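Local atomic coordinates of ribonuclease P protein component 3 (Thermococcus kodakarensis KOD1, PDB entry 3WYZ), a protein that probably serves as a protein subunit of ribonuclease P, the RNA-based enzyme that matures tRNA by cleaving the 5'-ends of its precursors. Residues L89-G94 and S105-L110; I111-G116 and V135-S140. All blocks are in the same frame, centred on the assembly; numbering follows the deposited sequence.

How the contacts relate
Neighbouring strands of one parallel sheet, joined in series, make the framework of this TIM barrel-like protein, and the two contacts sample consecutive steps of it. Contact 1 pairs strand 88-92 with strand 109-111 and closes before contact 2 opens; contact 2 joins the end of strand 109-111 and the loop after it to strand 136-140. Their centres lie about 8 Å apart, and strand 109-111 is common to both. Probable backbone hydrogen bonds tie them directly: G93 N lies 2.7 Å from I111 O, and L110 O lies 2.8 Å from G138 N. Both contacts are buried, and contact 2 carries the sheet on to the next strand and into the loop after strand 109-111.

Contact 1 of 2, residues L89-G94 and S105-L110; sequences LYVQGG and SGVDAL
The ring of Y90 meets A109 obliquely, its CD1 and CE1 lying against the methyl CB, with CD1 at 3.7 Å. With CG anti to the carbonyl carbon (chi1 -62°) the ring starts out beside the backbone N, and its hydroxyl hydrogen-bonds to the backbone O of M16. The other flat group, the D108 carboxylate, turns one oxygen back to the neighbouring strand: L89 N donates to D108 OD2 at 2.8 Å in an almost straight bond (171°), and OD2 accepts with the lone pair that points away from the other carboxylate oxygen. A side chain thus takes up a main-chain N-H where the strand pairing begins.

Farther along, the backbones pair as parallel strands of a right-handed beta-alpha-beta unit, in which helix 96-104 connects strand 88-92 to strand 109-111. V91 N bonds to A109 O at 3.1 Å, while L89 O receives two weak bonds, from D108 N and A109 N. A Schellman motif at G106 ends the helix and lets the chain turn into the second strand.

V91 and L110 face the helix side of the sheet, where A102 touches both. Beside them V107 crosses L89 at about a right angle: V107 CG2 presses on L89 CG at 3.4 Å, tighter than usual for two carbons, and also lies 3.8 Å from V91 CG2. At the other end L110 CG is anti to the backbone N (chi1 -179°), and the methyl CD1 beyond it rests 3.6 Å from V91 O and 4.0 Å from G93 CA.

Contact 2 of 2, residues I111-G116 and V135-S140; sequences ISPWFG and VAIGFS
I111 and G138 form a parallel bridge inside the TIM barrel-like sheet, with CA atoms 4.3 Å apart; here strand 109-111 runs out into the loop before helix 124-133. Packing can be this tight because G138 has no side chain: a CB there would clash with I111 CD1, which instead lies 3.9 Å from G138 CA. S112 N then bonds to G138 O at 2.9 Å, in the plane of that carbonyl.

A type I turn from S112 to F115 brings W114 back beside strand 136-140. W114 CG sits between its backbone N and carbonyl carbon (chi1 55°), and S112 CA lies over the centre of the six-membered ring of the indole. W114 CH2 reaches F139 CD2 at 3.4 Å, the two six-membered rings being inclined at 35°. An alanine in place of F139 would probably open a gap beside CH2 and CZ3 of W114, leaving that end less firmly packed.

The contact is looser between P113 and I137, which approach no closer than 4.3 Å (CD to CG2), and past W114 the turn leads to solvent-exposed F115. S112 OG and S140 OG share a hydrogen bond, either able to donate, though its very short 2.4 Å length is doubtful.

Contact 1 of 2, residues L89-G94 and S105-L110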
loop_
_atom_site.group_PDB
_atom_site.type_symbol
_atom_site.label_atom_id
_atom_site.label_comp_id
_atom_site.label_asym_id
_atom_site.label_seq_id
_atom_site.Cartn_x
_atom_site.Cartn_y
_atom_site.Cartn_z
ATOM N N LEU A 89 -0.239 5.848 -7.634
ATOM C CA LEU A 89 -1.518 6.192 -7.045
ATOM C C LEU A 89 -1.944 5.087 -6.086
ATOM O O LEU A 89 -2.307 3.993 -6.514
ATOM C CB LEU A 89 -2.567 6.413 -8.139
ATOM C CG LEU A 89 -3.901 7.036 -7.703
ATOM C CD1 LEU A 89 -3.686 8.402 -7.079
ATOM C CD2 LEU A 89 -4.858 7.142 -8.888
ATOM N N TYR A 90 -1.865 5.374 -4.792
ATOM C CA TYR A 90 -2.414 4.495 -3.767
ATOM C C TYR A 90 -3.783 5.002 -3.336
ATOM O O TYR A 90 -4.083 6.187 -3.465
ATOM C CB TYR A 90 -1.517 4.442 -2.531
ATOM C CG TYR A 90 -0.121 3.894 -2.730
ATOM C CD1 TYR A 90 0.198 3.062 -3.806
ATOM C CD2 TYR A 90 0.870 4.170 -1.802
ATOM C CE1 TYR A 90 1.476 2.558 -3.964
ATOM C CE2 TYR A 90 2.142 3.665 -1.947
ATOM C CZ TYR A 90 2.444 2.864 -3.029
ATOM O OH TYR A 90 3.719 2.372 -3.159
ATOM N N VAL A 91 -4.606 4.091 -2.822
ATOM C CA VAL A 91 -5.888 4.442 -2.225
ATOM C C VAL A 91 -6.001 3.763 -0.868
ATOM O O VAL A 91 -5.728 2.575 -0.737
ATOM C CB VAL A 91 -7.074 4.029 -3.120
ATOM C CG1 VAL A 91 -8.407 4.306 -2.424
ATOM C CG2 VAL A 91 -7.015 4.757 -4.450
ATOM N N GLN A 92 -6.398 4.539 0.137
ATOM C CA GLN A 92 -6.646 4.030 1.474
ATOM C C GLN A 92 -7.926 3.199 1.472
ATOM O O GLN A 92 -8.990 3.696 1.094
ATOM C CB GLN A 92 -6.791 5.199 2.451
ATOM C CG GLN A 92 -7.041 4.826 3.906
ATOM C CD GLN A 92 -5.758 4.664 4.694
ATOM O OE1 GLN A 92 -5.050 3.670 4.540
ATOM N NE2 GLN A 92 -5.449 5.642 5.542
ATOM N N GLY A 93 -7.810 1.939 1.893
ATOM C CA GLY A 93 -8.955 1.051 2.015
ATOM C C GLY A 93 -9.752 1.320 3.277
ATOM O O GLY A 93 -9.320 2.082 4.134
ATOM N N GLY A 94 -10.920 0.691 3.389
ATOM C CA GLY A 94 -11.770 0.837 4.567
ATOM C C GLY A 94 -13.243 1.015 4.252
ATOM O O GLY A 94 -14.104 0.521 4.987
ATOM N N SER A 105 -10.872 1.268 -11.133
ATOM C CA SER A 105 -10.123 2.309 -11.834
ATOM C C SER A 105 -8.682 1.939 -12.219
ATOM O O SER A 105 -8.001 2.732 -12.862
ATOM C CB SER A 105 -10.114 3.581 -10.993
ATOM O OG SER A 105 -11.442 3.986 -10.726
ATOM N N GLY A 106 -8.218 0.750 -11.840
ATOM C CA GLY A 106 -6.876 0.297 -12.216
ATOM C C GLY A 106 -5.784 1.078 -11.507
ATOM O O GLY A 106 -4.777 1.459 -12.103
ATOM N N VAL A 107 -5.991 1.315 -10.221
ATOM C CA VAL A 107 -5.037 2.045 -9.402
ATOM C C VAL A 107 -3.839 1.133 -9.093
ATOM O O VAL A 107 -3.951 -0.096 -9.171
ATOM C CB VAL A 107 -5.732 2.556 -8.110
ATOM C CG1 VAL A 107 -5.634 1.556 -6.964
ATOM C CG2 VAL A 107 -5.174 3.891 -7.700
ATOM N N ASP A 108 -2.695 1.728 -8.759
ATOM C CA ASP A 108 -1.472 0.951 -8.499
ATOM C C ASP A 108 -1.647 0.010 -7.309
ATOM O O ASP A 108 -1.249 -1.150 -7.367
ATOM C CB ASP A 108 -0.270 1.874 -8.262
ATOM C CG ASP A 108 0.151 2.624 -9.521
ATOM O OD1 ASP A 108 0.563 1.958 -10.497
ATOM O OD2 ASP A 108 0.062 3.877 -9.539
ATOM N N ALA A 109 -2.234 0.508 -6.224
ATOM C CA ALA A 109 -2.432 -0.322 -5.040
ATOM C C ALA A 109 -3.585 0.141 -4.171
ATOM O O ALA A 109 -3.844 1.337 -4.051
ATOM C CB ALA A 109 -1.159 -0.370 -4.212
ATOM N N LEU A 110 -4.261 -0.833 -3.567
ATOM C CA LEU A 110 -5.237 -0.594 -2.520
ATOM C C LEU A 110 -4.583 -0.965 -1.198
ATOM O O LEU A 110 -4.219 -2.121 -0.991
ATOM C CB LEU A 110 -6.483 -1.452 -2.746
ATOM C CG LEU A 110 -7.627 -1.310 -1.740
ATOM C CD1 LEU A 110 -8.179 0.105 -1.763
ATOM C CD2 LEU A 110 -8.726 -2.327 -2.027
#

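Contact 2 of 2, residues I111-G116 and V135-S140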
loop_
_atom_site.group_PDB
_atom_site.type_symbol
_atom_site.label_atom_id
_atom_site.label_comp_id
_atom_site.label_asym_id
_atom_site.label_seq_id
_atom_site.Cartn_x
_atom_site.Cartn_y
_atom_site.Cartn_z
ATOM N N ILE A 111 -4.427 0.021 -0.320
ATOM C CA ILE A 111 -3.745 -0.174 0.950
ATOM C C ILE A 111 -4.758 -0.509 2.034
ATOM O O ILE A 111 -5.677 0.274 2.286
ATOM C CB ILE A 111 -2.963 1.089 1.376
ATOM C CG1 ILE A 111 -2.043 1.586 0.254
ATOM C CG2 ILE A 111 -2.151 0.819 2.637
ATOM C CD1 ILE A 111 -1.006 0.585 -0.224
ATOM N N SER A 112 -4.586 -1.678 2.657
ATOM C CA SER A 112 -5.378 -2.096 3.818
ATOM C C SER A 112 -6.894 -1.943 3.625
ATOM O O SER A 112 -7.495 -1.039 4.191
ATOM C CB SER A 112 -4.942 -1.308 5.055
ATOM O OG SER A 112 -3.596 -1.583 5.378
ATOM N N PRO A 113 -7.513 -2.834 2.832
ATOM C CA PRO A 113 -8.964 -2.764 2.608
ATOM C C PRO A 113 -9.788 -2.965 3.878
ATOM O O PRO A 113 -10.942 -2.537 3.932
ATOM C CB PRO A 113 -9.228 -3.898 1.600
ATOM C CG PRO A 113 -8.023 -4.782 1.670
ATOM C CD PRO A 113 -6.879 -3.890 2.026
ATOM N N TRP A 114 -9.186 -3.611 4.875
ATOM C CA TRP A 114 -9.807 -3.856 6.180
ATOM C C TRP A 114 -9.792 -2.634 7.106
ATOM O O TRP A 114 -10.465 -2.630 8.136
ATOM C CB TRP A 114 -9.094 -5.021 6.897
ATOM C CG TRP A 114 -7.614 -4.805 7.023
ATOM C CD1 TRP A 114 -6.959 -4.094 7.992
ATOM C CD2 TRP A 114 -6.603 -5.278 6.122
ATOM N NE1 TRP A 114 -5.607 -4.099 7.749
ATOM C CE2 TRP A 114 -5.362 -4.813 6.605
ATOM C CE3 TRP A 114 -6.629 -6.050 4.955
ATOM C CZ2 TRP A 114 -4.159 -5.096 5.963
ATOM C CZ3 TRP A 114 -5.430 -6.327 4.312
ATOM C CH2 TRP A 114 -4.212 -5.849 4.817
ATOM N N PHE A 115 -9.012 -1.612 6.758
ATOM C CA PHE A 115 -8.727 -0.493 7.663
ATOM C C PHE A 115 -9.991 0.129 8.266
ATOM O O PHE A 115 -10.833 0.657 7.552
ATOM C CB PHE A 115 -7.905 0.581 6.929
ATOM C CG PHE A 115 -7.487 1.735 7.797
ATOM C CD1 PHE A 115 -6.517 1.570 8.772
ATOM C CD2 PHE A 115 -8.060 2.990 7.633
ATOM C CE1 PHE A 115 -6.126 2.636 9.575
ATOM C CE2 PHE A 115 -7.669 4.062 8.431
ATOM C CZ PHE A 115 -6.702 3.883 9.406
ATOM N N GLY A 116 -10.112 0.048 9.586
ATOM C CA GLY A 116 -11.248 0.631 10.302
ATOM C C GLY A 116 -12.551 -0.126 10.115
ATOM O O GLY A 116 -13.619 0.478 10.097
ATOM N N VAL A 135 -4.373 -4.697 -9.932
ATOM C CA VAL A 135 -4.280 -3.803 -8.775
ATOM C C VAL A 135 -3.686 -4.542 -7.575
ATOM O O VAL A 135 -4.223 -5.562 -7.152
ATOM C CB VAL A 135 -5.663 -3.243 -8.394
ATOM C CG1 VAL A 135 -5.562 -2.331 -7.174
ATOM C CG2 VAL A 135 -6.271 -2.487 -9.572
ATOM N N ALA A 136 -2.586 -4.021 -7.033
ATOM C CA ALA A 136 -1.895 -4.655 -5.912
ATOM C C ALA A 136 -2.605 -4.395 -4.589
ATOM O O ALA A 136 -3.267 -3.373 -4.411
ATOM C CB ALA A 136 -0.458 -4.166 -5.826
ATOM N N ILE A 137 -2.456 -5.331 -3.658
ATOM C CA ILE A 137 -2.948 -5.143 -2.294
ATOM C C ILE A 137 -1.787 -4.835 -1.368
ATOM O O ILE A 137 -0.837 -5.608 -1.300
ATOM C CB ILE A 137 -3.698 -6.384 -1.777
ATOM C CG1 ILE A 137 -4.892 -6.695 -2.682
ATOM C CG2 ILE A 137 -4.176 -6.175 -0.341
ATOM C CD1 ILE A 137 -5.979 -5.633 -2.691
ATOM N N GLY A 138 -1.890 -3.714 -0.652
ATOM C CA GLY A 138 -0.899 -3.309 0.334
ATOM C C GLY A 138 -1.225 -3.776 1.741
ATOM O O GLY A 138 -2.207 -3.340 2.337
ATOM N N PHE A 139 -0.388 -4.659 2.273
ATOM C CA PHE A 139 -0.520 -5.138 3.643
ATOM C C PHE A 139 0.293 -4.258 4.578
ATOM O O PHE A 139 1.498 -4.473 4.749
ATOM C CB PHE A 139 -0.045 -6.592 3.757
ATOM C CG PHE A 139 -0.950 -7.573 3.082
ATOM C CD1 PHE A 139 -0.777 -7.883 1.753
ATOM C CD2 PHE A 139 -1.972 -8.184 3.783
ATOM C CE1 PHE A 139 -1.610 -8.787 1.125
ATOM C CE2 PHE A 139 -2.814 -9.088 3.165
ATOM C CZ PHE A 139 -2.632 -9.391 1.834
ATOM N N SER A 140 -0.371 -3.267 5.178
ATOM C CA SER A 140 0.292 -2.300 6.050
ATOM C C SER A 140 0.488 -2.884 7.442
ATOM O O SER A 140 -0.416 -3.491 7.995
ATOM C CB SER A 140 -0.518 -1.001 6.137
ATOM O OG SER A 140 -1.721 -1.196 6.870
#